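Local atomic coordinates of rhodopsin (PDB entry 2Z73), a protein that serves as the light sensor of squid vision, where isomerisation of bound 11-cis retinal to the all-trans form triggers G-protein signalling that activates phospholipase C. Residues A[19-22]-A[23-26]; A[116-119]-A[120-123]; A[132-136]-A[137-141]; A[296-299]-A[300-304]; A[343-346]-A[347-350]. All coordinates share one frame; numbering follows the deposited sequence.

Overall arrangement
All five contacts are local, within single turns or helix ends; they follow one another along the chain without nesting or crossing. Interaction 1 closes a turn in the extracellular N-terminal region. Interactions 2 and 3 sit on the same helix 104-138, centres 25 Å apart, the first beside retinal and the second at the cytoplasmic end. Interaction 4 lies in the seventh transmembrane helix and touches interaction 1, where Trp23 CH2 is 3.6 Å from Ala297 CB. Its nearest atoms come within about 8 Å of interaction 2, across the retinal pocket. Interaction 5 opens helix 345-351 in the cytoplasmic tail, on the same side of the chain's centre as interaction 3.

Interaction 1: residues A[19-22]-A[23-26]; sequences VHPH and WREF
His22 sets its CD2 above the six-membered ring of Trp23, edge toward face, with the ring centroids 4.7 Å apart and the planes at 50°. Together with Phe26 they make an aromatic cluster on a short, weakly bonded helical turn, residues 21-24, in the extracellular N-terminal region. On the Phe26 side the roles change: the phenyl turns its edge to the imidazole face in an offset edge-to-face pair, its CZ 3.4 Å from His22 CE1. The imidazole reaches its place between them because CG is anti to the backbone N (chi1 171°), and its NE2 is bonded to the carbonyl of Val292, which helps to fix the ring's rotation. His20 is the N-cap of the turn: its ND1 accepts from His22 N at 2.8 Å, the donor lying in the imidazole plane. Trp23 reaches on to Ala297 of helix 294-306 and to Tyr190 and Ile191, joining the turn to the transmembrane bundle. Arg24, bent twice along its chain, slides past Val19 in the opposite direction, CG 3.5 Å from Val19 CG1. Its NH1 then donates to Val19 O at 2.8 Å, nearly straight at 165° and in the guanidinium plane.

Interaction 2: residues A[116-119]-A[120-123]; sequences GIFG and FMSI. With RET (retinal), chain D.
Phe120 leans back over the preceding turn of its helix, CD1 3.2 Å from Gly116 O, while the other flank of the ring meets retinal, CE2 3.5 Å from C7 of the ligand. The lean follows from a first torsion of -69°, which leaves CG beside the backbone N and anti to the carbonyl carbon. Two glycines also belong to this first shell. Gly116 CA lies 3.5 Å from the C19 methyl of retinal, and a beta carbon built there would clash with that methyl. Gly119 C is 3.8 Å from retinal C18, and a beta carbon on Gly119 would be crowded by this methyl of the ionone ring. The stretch belongs to the third transmembrane helix of the seven-helix rhodopsin fold, where it lines the chromophore pocket. The helix is continuous here: Phe120 N donates to Gly116 O at 2.9 Å, and Ser122 N donates to Phe118 O. Away from the ligand, Met121 runs alongside Phe118, and its CE sits at the ring edge, near the plane, 3.6 Å from CE2. SD stands oblique to the same ring, a Met-aromatic contact. Farther out, Met121 packs on Val159 and Trp160 of helix 149-167, Ile123 meets Phe209 and Pro212 of helix 195-224, and Ser122 OG is hydrogen-bonded to Asp80 and Ser79 of helix 70-87.

Interaction 3: residues A[132-136]-A[137-141]; sequences DRYNV and IGRPM. With BOG (octyl beta-D-glucopyranoside), chain C.
Arg139 folds back from the end of helix 104-138 over Tyr134 and Asn135. CB rests 3.8 Å from Tyr134 O. CG lies over one face of the Tyr134 ring, offset toward the rim, in a CH-pi contact, 3.9 Å from the centroid and 17° off the normal. The next atom, CD, passes beside the amide of Asn135, 3.2 Å from OD1. At the tip NH1 donates to the same Asn135 OD1 over 2.8 Å, the bond nearly straight (160°) and in the guanidinium plane. A bend at chi3 (76°) turns the group toward that oxygen. A leucine here has no guanidinium, and the amide of Asn135 would probably lose its donor and be freer to turn. Tyr134 also lies against Gly138, CD2 3.6 Å from Gly138 CA, where a beta carbon would clash with the ring. Near its cytoplasmic end this third transmembrane helix carries the DRY motif, Asp132-Arg133-Tyr134, the signature of class A receptors. Arg133 NH2 forms a salt bridge with Asp132 OD1 at 2.7 Å, met on the syn side but tilted out of the carboxylate plane, and NH1 pairs with Glu256 of helix 246-286. The bridge to Glu256 is consistent with the ionic lock of an inactive receptor. The octyl chain of a bound detergent crosses one face of the Arg133 guanidinium, and Val136 CG1 lies at the opposite one. Just beyond, the helix widens into a pi-type turn: Arg133 O accepts from both Ile137 N, at 2.7 Å, and Gly138 N, the latter on a lone pair in the carbonyl plane.

Interaction 4: residues A[296-299]-A[300-304]; sequences AAQL and PVMFA
Ala296 O meets the ring of Pro300 one turn later, CG 3.1 Å away, where an ordinary residue would have offered an N-H. Ala297 O lies 3.1 Å from Pro300 CD and accepts from Val301 N, also at 3.1 Å and nearly in line with its carbonyl bond. Gln298 comes next. Its chain bends at chi2 (59°), which brings NE2 near two apolar neighbours, 3.3 Å from Val301 CG1 and 3.7 Å from Met302 SD. The amide's polar partners lie elsewhere: OE1 accepts from Val182 N and NE2 donates to Asn185 OD1, joining the helix to the extracellular loop. This is the kinked seventh transmembrane helix of the opsin fold, entering the chromophore site: Val301 touches retinal, and Lys305, one turn farther on, is the retinal attachment residue. Replacing Pro300 by an alanine would remove CG and CD, and is likely to open a gap beside Ala296 O and lose the wedge that kinks the helix. Leu299 closes the segment, its CB 3.3 Å from Pro300 CD on the surface of the bundle, while its O takes a weak bond from Phe303 N at 3.4 Å.

Interaction 5: residues A[343-346]-A[347-350]; sequences ETED and DKDA
Thr344 O receives Lys348 N at 3.1 Å, in the carbonyl plane, and Asp347 N more weakly; from there the helical i to i+4 series continues with Asp349 N on Glu345 O at 3.2 Å, nearly along the C=O axis, and Ala350 N on Asp346 O. Lys348 carries most of the side-chain contact. Its chain is fully extended beyond CG and runs back across the start of the helix: CG is 3.1 Å from Thr344 O, CD 3.6 Å from Glu345 CA, and CE 3.4 Å from Thr344 OG1. A first torsion of -56° puts CG beside the backbone N and aims the chain toward these earlier residues. Thr344 OG1 has its hydrogen bond outside, to the carbonyl of Asp341, and meets the lysine through CE. The charged ends of Glu345 and Lys348 stay apart, Glu345 OE2 and Lys348 NZ separated by 5.4 Å, so any attraction between them is probably weak and long-range. The stretch is the opening turn of helix 345-351, a short segment of the cytoplasmic tail, rich in acidic residues. Glu345, Asp346 and Asp347 gather at its N-terminal end, where the helix dipole would probably stabilise their negative charge. Asp346 rests on Ala251 and Asn254 of helix 246-286, and Asp349 touches Ala251 as well. Two carboxylates have distant cationic mates, in long, weak ion pairs: Asp347 with Lys321, and Asp349 with Arg247. Ala350 CB lies 3.2 Å from Asp346 O, one turn back.

Interaction 1: residues A[19-22]-A[23-26]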
# COMPACT_ATOMS: atom_id res chain seq x y z
N VAL A 19 -13.61 0.38 26.84
CA VAL A 19 -12.89 1.56 26.37
C VAL A 19 -11.80 1.99 27.35
O VAL A 19 -12.06 2.16 28.53
CB VAL A 19 -13.84 2.74 26.19
CG1 VAL A 19 -13.05 4.02 25.96
CG2 VAL A 19 -14.80 2.45 25.05
N HIS A 20 -10.58 2.18 26.86
CA HIS A 20 -9.49 2.60 27.72
C HIS A 20 -9.85 3.92 28.36
O HIS A 20 -10.40 4.81 27.70
CB HIS A 20 -8.20 2.79 26.92
CG HIS A 20 -7.00 3.02 27.77
ND1 HIS A 20 -6.81 4.19 28.49
CD2 HIS A 20 -5.94 2.23 28.05
CE1 HIS A 20 -5.68 4.10 29.17
NE2 HIS A 20 -5.13 2.92 28.92
N PRO A 21 -9.56 4.08 29.66
CA PRO A 21 -9.85 5.28 30.44
C PRO A 21 -9.46 6.56 29.70
O PRO A 21 -10.15 7.58 29.78
CB PRO A 21 -9.02 5.07 31.70
CG PRO A 21 -9.09 3.60 31.88
CD PRO A 21 -8.84 3.09 30.49
N HIS A 22 -8.35 6.50 28.98
CA HIS A 22 -7.87 7.66 28.25
C HIS A 22 -8.89 8.28 27.31
O HIS A 22 -9.01 9.51 27.24
CB HIS A 22 -6.63 7.34 27.45
CG HIS A 22 -6.23 8.44 26.52
ND1 HIS A 22 -6.04 9.73 26.95
CD2 HIS A 22 -6.04 8.46 25.18
CE1 HIS A 22 -5.75 10.50 25.92
NE2 HIS A 22 -5.75 9.75 24.83
N TRP A 23 -9.63 7.46 26.58
CA TRP A 23 -10.62 7.98 25.65
C TRP A 23 -11.90 8.40 26.36
O TRP A 23 -12.75 9.09 25.81
CB TRP A 23 -10.96 6.94 24.57
CG TRP A 23 -9.77 6.45 23.78
CD1 TRP A 23 -9.27 5.18 23.76
CD2 TRP A 23 -8.95 7.22 22.89
NE1 TRP A 23 -8.19 5.11 22.92
CE2 TRP A 23 -7.97 6.35 22.38
CE3 TRP A 23 -8.94 8.56 22.49
CZ2 TRP A 23 -6.98 6.78 21.48
CZ3 TRP A 23 -7.96 8.99 21.60
CH2 TRP A 23 -6.99 8.09 21.10
N ARG A 24 -12.03 7.98 27.61
CA ARG A 24 -13.21 8.25 28.42
C ARG A 24 -13.27 9.63 29.04
O ARG A 24 -14.34 10.09 29.42
CB ARG A 24 -13.32 7.18 29.50
CG ARG A 24 -13.53 5.81 28.90
CD ARG A 24 -12.90 4.70 29.70
NE ARG A 24 -13.47 4.54 31.03
CZ ARG A 24 -13.43 3.40 31.73
NH1 ARG A 24 -12.85 2.32 31.21
NH2 ARG A 24 -13.95 3.35 32.95
N GLU A 25 -12.14 10.30 29.16
CA GLU A 25 -12.14 11.61 29.79
C GLU A 25 -12.56 12.74 28.85
O GLU A 25 -12.77 13.87 29.29
CB GLU A 25 -10.76 11.91 30.38
CG GLU A 25 -9.77 12.40 29.37
CD GLU A 25 -8.37 12.43 29.92
OE1 GLU A 25 -7.59 13.30 29.49
OE2 GLU A 25 -8.06 11.58 30.78
N PHE A 26 -12.69 12.45 27.57
CA PHE A 26 -13.05 13.48 26.62
C PHE A 26 -14.53 13.65 26.42
O PHE A 26 -15.32 12.75 26.71
CB PHE A 26 -12.38 13.21 25.27
CG PHE A 26 -10.89 13.10 25.36
CD1 PHE A 26 -10.09 14.25 25.46
CD2 PHE A 26 -10.27 11.86 25.39
CE1 PHE A 26 -8.71 14.14 25.57
CE2 PHE A 26 -8.89 11.75 25.51
CZ PHE A 26 -8.10 12.90 25.60

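Interaction 2: residues A[116-119]-A[120-123]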
# COMPACT_ATOMS: atom_id res chain seq x y z
N GLY A 116 -4.27 -4.12 10.17
CA GLY A 116 -2.84 -4.23 10.32
C GLY A 116 -2.20 -5.20 9.36
O GLY A 116 -1.16 -4.91 8.76
N ILE A 117 -2.84 -6.36 9.20
CA ILE A 117 -2.34 -7.41 8.34
C ILE A 117 -2.15 -6.95 6.91
O ILE A 117 -1.18 -7.32 6.27
CB ILE A 117 -3.30 -8.63 8.37
CG1 ILE A 117 -2.65 -9.84 7.70
CG2 ILE A 117 -4.59 -8.30 7.67
CD1 ILE A 117 -3.48 -11.11 7.82
N PHE A 118 -3.07 -6.13 6.40
CA PHE A 118 -2.94 -5.64 5.02
C PHE A 118 -2.17 -4.35 4.90
O PHE A 118 -1.77 -3.96 3.81
CB PHE A 118 -4.31 -5.53 4.36
CG PHE A 118 -4.93 -6.85 4.07
CD1 PHE A 118 -5.96 -7.35 4.87
CD2 PHE A 118 -4.41 -7.65 3.06
CE1 PHE A 118 -6.46 -8.63 4.66
CE2 PHE A 118 -4.90 -8.94 2.85
CZ PHE A 118 -5.94 -9.43 3.66
N GLY A 119 -1.97 -3.67 6.02
CA GLY A 119 -1.19 -2.45 6.01
C GLY A 119 0.25 -2.92 5.93
O GLY A 119 1.07 -2.35 5.21
N PHE A 120 0.56 -3.99 6.67
CA PHE A 120 1.91 -4.54 6.65
C PHE A 120 2.16 -5.19 5.29
O PHE A 120 3.28 -5.21 4.80
CB PHE A 120 2.09 -5.60 7.75
CG PHE A 120 2.08 -5.06 9.15
CD1 PHE A 120 1.52 -5.80 10.18
CD2 PHE A 120 2.64 -3.81 9.44
CE1 PHE A 120 1.52 -5.32 11.50
CE2 PHE A 120 2.65 -3.32 10.75
CZ PHE A 120 2.08 -4.08 11.79
N MET A 121 1.10 -5.71 4.69
CA MET A 121 1.19 -6.38 3.40
C MET A 121 1.41 -5.42 2.24
O MET A 121 2.16 -5.73 1.32
CB MET A 121 -0.05 -7.22 3.13
CG MET A 121 0.15 -8.25 2.03
SD MET A 121 -1.10 -9.58 2.04
CE MET A 121 -2.10 -9.12 0.67
N SER A 122 0.78 -4.26 2.28
CA SER A 122 0.97 -3.32 1.19
C SER A 122 2.42 -2.82 1.04
O SER A 122 2.92 -2.70 -0.08
CB SER A 122 -0.01 -2.16 1.31
OG SER A 122 -1.30 -2.59 0.92
N ILE A 123 3.10 -2.55 2.16
CA ILE A 123 4.49 -2.10 2.08
C ILE A 123 5.43 -3.24 1.76
O ILE A 123 6.37 -3.08 0.97
CB ILE A 123 5.00 -1.47 3.39
CG1 ILE A 123 3.98 -1.71 4.51
CG2 ILE A 123 5.32 -0.00 3.18
CD1 ILE A 123 4.49 -1.36 5.88
C1 RET D . 2.39 1.24 12.11
C2 RET D . 3.35 2.19 11.34
C3 RET D . 2.93 2.57 9.93
C4 RET D . 2.57 1.34 9.08
C5 RET D . 1.64 0.37 9.79
C6 RET D . 1.53 0.30 11.16
C7 RET D . 0.59 -0.66 11.86
C8 RET D . -0.81 -0.55 11.88
C9 RET D . -1.86 -1.41 12.43
C10 RET D . -3.10 -0.93 12.21
C11 RET D . -4.40 -1.48 12.51
C12 RET D . -5.62 -0.94 12.25
C13 RET D . -6.11 0.39 11.71
C14 RET D . -7.44 0.59 11.48
C15 RET D . -7.99 1.86 10.97
C16 RET D . 3.19 0.41 13.10
C17 RET D . 1.48 2.18 12.98
C18 RET D . 0.89 -0.46 8.78
C19 RET D . -1.51 -2.70 13.14
C20 RET D . -5.03 1.47 11.45

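Interaction 3: residues A[132-136]-A[137-141]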
# COMPACT_ATOMS: atom_id res chain seq x y z
N ASP A 132 12.27 -6.38 -7.49
CA ASP A 132 12.17 -6.69 -8.91
C ASP A 132 12.78 -5.53 -9.68
O ASP A 132 13.53 -5.74 -10.63
CB ASP A 132 10.71 -6.88 -9.31
CG ASP A 132 10.53 -6.92 -10.81
OD1 ASP A 132 10.01 -5.93 -11.36
OD2 ASP A 132 10.91 -7.93 -11.42
N ARG A 133 12.45 -4.31 -9.26
CA ARG A 133 12.98 -3.12 -9.91
C ARG A 133 14.51 -3.13 -9.88
O ARG A 133 15.16 -2.79 -10.87
CB ARG A 133 12.44 -1.87 -9.23
CG ARG A 133 10.95 -1.60 -9.46
CD ARG A 133 10.61 -1.48 -10.94
NE ARG A 133 10.59 -2.79 -11.59
CZ ARG A 133 10.52 -2.99 -12.91
NH1 ARG A 133 10.47 -1.96 -13.75
NH2 ARG A 133 10.52 -4.22 -13.38
N TYR A 134 15.08 -3.51 -8.75
CA TYR A 134 16.52 -3.57 -8.61
C TYR A 134 17.15 -4.62 -9.52
O TYR A 134 18.27 -4.43 -10.00
CB TYR A 134 16.91 -3.89 -7.16
CG TYR A 134 18.34 -4.36 -7.00
CD1 TYR A 134 18.63 -5.69 -6.69
CD2 TYR A 134 19.41 -3.49 -7.19
CE1 TYR A 134 19.94 -6.13 -6.55
CE2 TYR A 134 20.72 -3.91 -7.05
CZ TYR A 134 20.98 -5.23 -6.74
OH TYR A 134 22.29 -5.65 -6.61
N ASN A 135 16.45 -5.73 -9.76
CA ASN A 135 16.99 -6.78 -10.62
C ASN A 135 16.93 -6.42 -12.11
O ASN A 135 17.76 -6.87 -12.90
CB ASN A 135 16.23 -8.09 -10.41
CG ASN A 135 16.73 -8.86 -9.20
OD1 ASN A 135 17.93 -9.08 -9.05
ND2 ASN A 135 15.80 -9.28 -8.35
N VAL A 136 15.95 -5.61 -12.49
CA VAL A 136 15.82 -5.22 -13.88
C VAL A 136 16.50 -3.89 -14.18
O VAL A 136 17.02 -3.70 -15.28
CB VAL A 136 14.32 -5.15 -14.31
CG1 VAL A 136 13.56 -4.20 -13.41
CG2 VAL A 136 14.21 -4.70 -15.75
N ILE A 137 16.50 -2.97 -13.21
CA ILE A 137 17.10 -1.66 -13.40
C ILE A 137 18.29 -1.38 -12.48
O ILE A 137 19.21 -0.69 -12.86
CB ILE A 137 16.08 -0.52 -13.18
CG1 ILE A 137 14.98 -0.59 -14.23
CG2 ILE A 137 16.78 0.83 -13.25
CD1 ILE A 137 15.48 -0.34 -15.65
N GLY A 138 18.24 -1.90 -11.26
CA GLY A 138 19.31 -1.67 -10.31
C GLY A 138 20.64 -2.30 -10.65
O GLY A 138 21.70 -1.72 -10.40
N ARG A 139 20.60 -3.50 -11.23
CA ARG A 139 21.81 -4.23 -11.61
C ARG A 139 22.27 -3.82 -13.01
O ARG A 139 21.56 -3.10 -13.72
CB ARG A 139 21.53 -5.74 -11.57
CG ARG A 139 20.79 -6.16 -10.31
CD ARG A 139 20.50 -7.65 -10.25
NE ARG A 139 21.69 -8.42 -9.90
CZ ARG A 139 21.65 -9.61 -9.31
NH1 ARG A 139 20.48 -10.16 -8.99
NH2 ARG A 139 22.78 -10.26 -9.04
N PRO A 140 23.47 -4.25 -13.43
CA PRO A 140 23.94 -3.87 -14.77
C PRO A 140 23.17 -4.59 -15.88
O PRO A 140 22.72 -5.72 -15.70
CB PRO A 140 25.42 -4.25 -14.73
CG PRO A 140 25.44 -5.43 -13.82
CD PRO A 140 24.51 -5.02 -12.71
N MET A 141 23.02 -3.92 -17.02
CA MET A 141 22.28 -4.47 -18.15
C MET A 141 22.73 -5.87 -18.54
O MET A 141 21.95 -6.66 -19.07
CB MET A 141 22.40 -3.55 -19.37
CG MET A 141 21.85 -2.14 -19.13
SD MET A 141 21.97 -1.08 -20.59
CE MET A 141 20.25 -1.09 -21.16
C1 BOG C . 7.29 -5.55 -17.55
O1 BOG C . 7.61 -4.98 -16.35
C2 BOG C . 7.19 -4.32 -18.42
O2 BOG C . 6.14 -3.38 -17.98
C3 BOG C . 6.87 -4.92 -19.71
O3 BOG C . 6.79 -3.81 -20.52
C4 BOG C . 8.01 -5.93 -20.14
O4 BOG C . 7.71 -6.51 -21.37
C5 BOG C . 8.08 -7.10 -19.25
O5 BOG C . 8.38 -6.50 -18.00
C6 BOG C . 9.23 -8.11 -19.66
O6 BOG C . 9.23 -9.30 -18.71
C1' BOG C . 6.83 -5.77 -15.50
C2' BOG C . 7.40 -5.43 -14.21
C3' BOG C . 6.21 -4.95 -13.46
C4' BOG C . 6.79 -3.90 -12.70
C5' BOG C . 5.76 -3.59 -11.68
C6' BOG C . 6.03 -2.21 -11.42
C7' BOG C . 4.96 -1.89 -10.46
C8' BOG C . 4.80 -0.49 -10.69

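Interaction 4: residues A[296-299]-A[300-304]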
# COMPACT_ATOMS: atom_id res chain seq x y z
N ALA A 296 -6.65 14.16 17.54
CA ALA A 296 -5.22 13.90 17.38
C ALA A 296 -5.00 12.52 16.79
O ALA A 296 -4.10 12.30 15.98
CB ALA A 296 -4.51 14.01 18.73
N ALA A 297 -5.84 11.58 17.21
CA ALA A 297 -5.75 10.21 16.73
C ALA A 297 -6.67 10.01 15.52
O ALA A 297 -6.22 9.58 14.46
CB ALA A 297 -6.10 9.24 17.85
N GLN A 298 -7.94 10.36 15.68
CA GLN A 298 -8.90 10.17 14.59
C GLN A 298 -8.49 10.71 13.21
O GLN A 298 -8.31 9.94 12.28
CB GLN A 298 -10.26 10.75 14.98
CG GLN A 298 -11.42 10.02 14.30
CD GLN A 298 -11.44 8.54 14.65
OE1 GLN A 298 -11.65 8.17 15.80
NE2 GLN A 298 -11.20 7.68 13.64
N LEU A 299 -8.36 12.03 13.07
CA LEU A 299 -8.01 12.64 11.79
C LEU A 299 -6.81 12.02 11.09
O LEU A 299 -6.81 11.86 9.88
CB LEU A 299 -7.80 14.15 11.96
CG LEU A 299 -9.03 15.02 11.73
CD1 LEU A 299 -10.18 14.58 12.63
CD2 LEU A 299 -8.67 16.47 11.99
N PRO A 300 -5.75 11.68 11.85
CA PRO A 300 -4.59 11.07 11.21
C PRO A 300 -4.82 9.61 10.82
O PRO A 300 -4.15 9.09 9.93
CB PRO A 300 -3.49 11.23 12.25
CG PRO A 300 -3.89 12.47 12.94
CD PRO A 300 -5.36 12.26 13.14
N VAL A 301 -5.75 8.93 11.49
CA VAL A 301 -6.04 7.54 11.15
C VAL A 301 -6.86 7.48 9.87
O VAL A 301 -6.69 6.57 9.06
CB VAL A 301 -6.80 6.77 12.28
CG1 VAL A 301 -8.27 7.12 12.25
CG2 VAL A 301 -6.62 5.26 12.11
N MET A 302 -7.74 8.45 9.67
CA MET A 302 -8.55 8.50 8.45
C MET A 302 -7.61 8.66 7.25
O MET A 302 -7.74 7.97 6.24
CB MET A 302 -9.52 9.68 8.50
CG MET A 302 -10.46 9.65 9.68
SD MET A 302 -11.14 7.99 9.92
CE MET A 302 -12.81 8.24 9.30
N PHE A 303 -6.66 9.58 7.39
CA PHE A 303 -5.68 9.82 6.34
C PHE A 303 -4.98 8.51 6.05
O PHE A 303 -4.78 8.15 4.89
CB PHE A 303 -4.67 10.87 6.81
CG PHE A 303 -3.80 11.42 5.72
CD1 PHE A 303 -4.36 12.19 4.70
CD2 PHE A 303 -2.43 11.15 5.69
CE1 PHE A 303 -3.56 12.69 3.67
CE2 PHE A 303 -1.62 11.65 4.66
CZ PHE A 303 -2.19 12.42 3.65
N ALA A 304 -4.61 7.78 7.10
CA ALA A 304 -3.93 6.49 6.93
C ALA A 304 -4.84 5.48 6.23
O ALA A 304 -4.43 4.82 5.28
CB ALA A 304 -3.47 5.94 8.30

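Interaction 5: residues A[343-346]-A[347-350]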
# COMPACT_ATOMS: atom_id res chain seq x y z
N GLU A 343 1.53 6.57 -25.87
CA GLU A 343 1.90 6.19 -24.50
C GLU A 343 2.51 4.78 -24.43
O GLU A 343 3.25 4.47 -23.49
CB GLU A 343 0.67 6.25 -23.59
CG GLU A 343 -0.15 7.54 -23.70
CD GLU A 343 -1.28 7.61 -22.67
OE1 GLU A 343 -2.10 8.55 -22.74
OE2 GLU A 343 -1.33 6.72 -21.80
N THR A 344 2.21 3.95 -25.42
CA THR A 344 2.70 2.57 -25.44
C THR A 344 3.87 2.31 -26.38
O THR A 344 4.37 1.19 -26.47
CB THR A 344 1.55 1.61 -25.81
OG1 THR A 344 0.89 2.09 -26.98
CG2 THR A 344 0.54 1.53 -24.66
N GLU A 345 4.31 3.35 -27.08
CA GLU A 345 5.41 3.23 -28.02
C GLU A 345 6.65 2.56 -27.44
O GLU A 345 7.12 1.55 -27.98
CB GLU A 345 5.79 4.61 -28.56
CG GLU A 345 4.64 5.31 -29.27
CD GLU A 345 5.00 6.70 -29.72
OE1 GLU A 345 5.44 7.51 -28.88
OE2 GLU A 345 4.86 6.98 -30.93
N ASP A 346 7.18 3.11 -26.35
CA ASP A 346 8.37 2.55 -25.72
C ASP A 346 8.26 1.06 -25.43
O ASP A 346 9.26 0.35 -25.38
CB ASP A 346 8.72 3.30 -24.44
CG ASP A 346 9.46 4.61 -24.70
OD1 ASP A 346 8.86 5.53 -25.29
OD2 ASP A 346 10.65 4.71 -24.31
N ASP A 347 7.04 0.57 -25.21
CA ASP A 347 6.84 -0.85 -24.95
C ASP A 347 6.88 -1.63 -26.26
O ASP A 347 7.30 -2.79 -26.29
CB ASP A 347 5.50 -1.10 -24.25
CG ASP A 347 5.52 -0.70 -22.79
OD1 ASP A 347 5.39 0.50 -22.49
OD2 ASP A 347 5.67 -1.61 -21.94
N LYS A 348 6.45 -0.98 -27.33
CA LYS A 348 6.44 -1.59 -28.66
C LYS A 348 7.86 -1.95 -29.09
O LYS A 348 8.16 -3.11 -29.39
CB LYS A 348 5.82 -0.62 -29.66
CG LYS A 348 4.41 -0.17 -29.28
CD LYS A 348 3.88 0.88 -30.24
CE LYS A 348 2.47 1.33 -29.85
NZ LYS A 348 1.97 2.44 -30.70
N ASP A 349 8.73 -0.94 -29.13
CA ASP A 349 10.12 -1.13 -29.54
C ASP A 349 10.86 -2.07 -28.61
O ASP A 349 11.62 -2.93 -29.06
CB ASP A 349 10.84 0.22 -29.56
CG ASP A 349 10.27 1.18 -30.59
OD1 ASP A 349 9.06 1.50 -30.51
OD2 ASP A 349 11.02 1.60 -31.49
N ALA A 350 10.64 -1.92 -27.31
CA ALA A 350 11.30 -2.76 -26.32
C ALA A 350 11.03 -4.24 -26.54
O ALA A 350 11.85 -5.08 -26.18
CB ALA A 350 10.85 -2.35 -24.92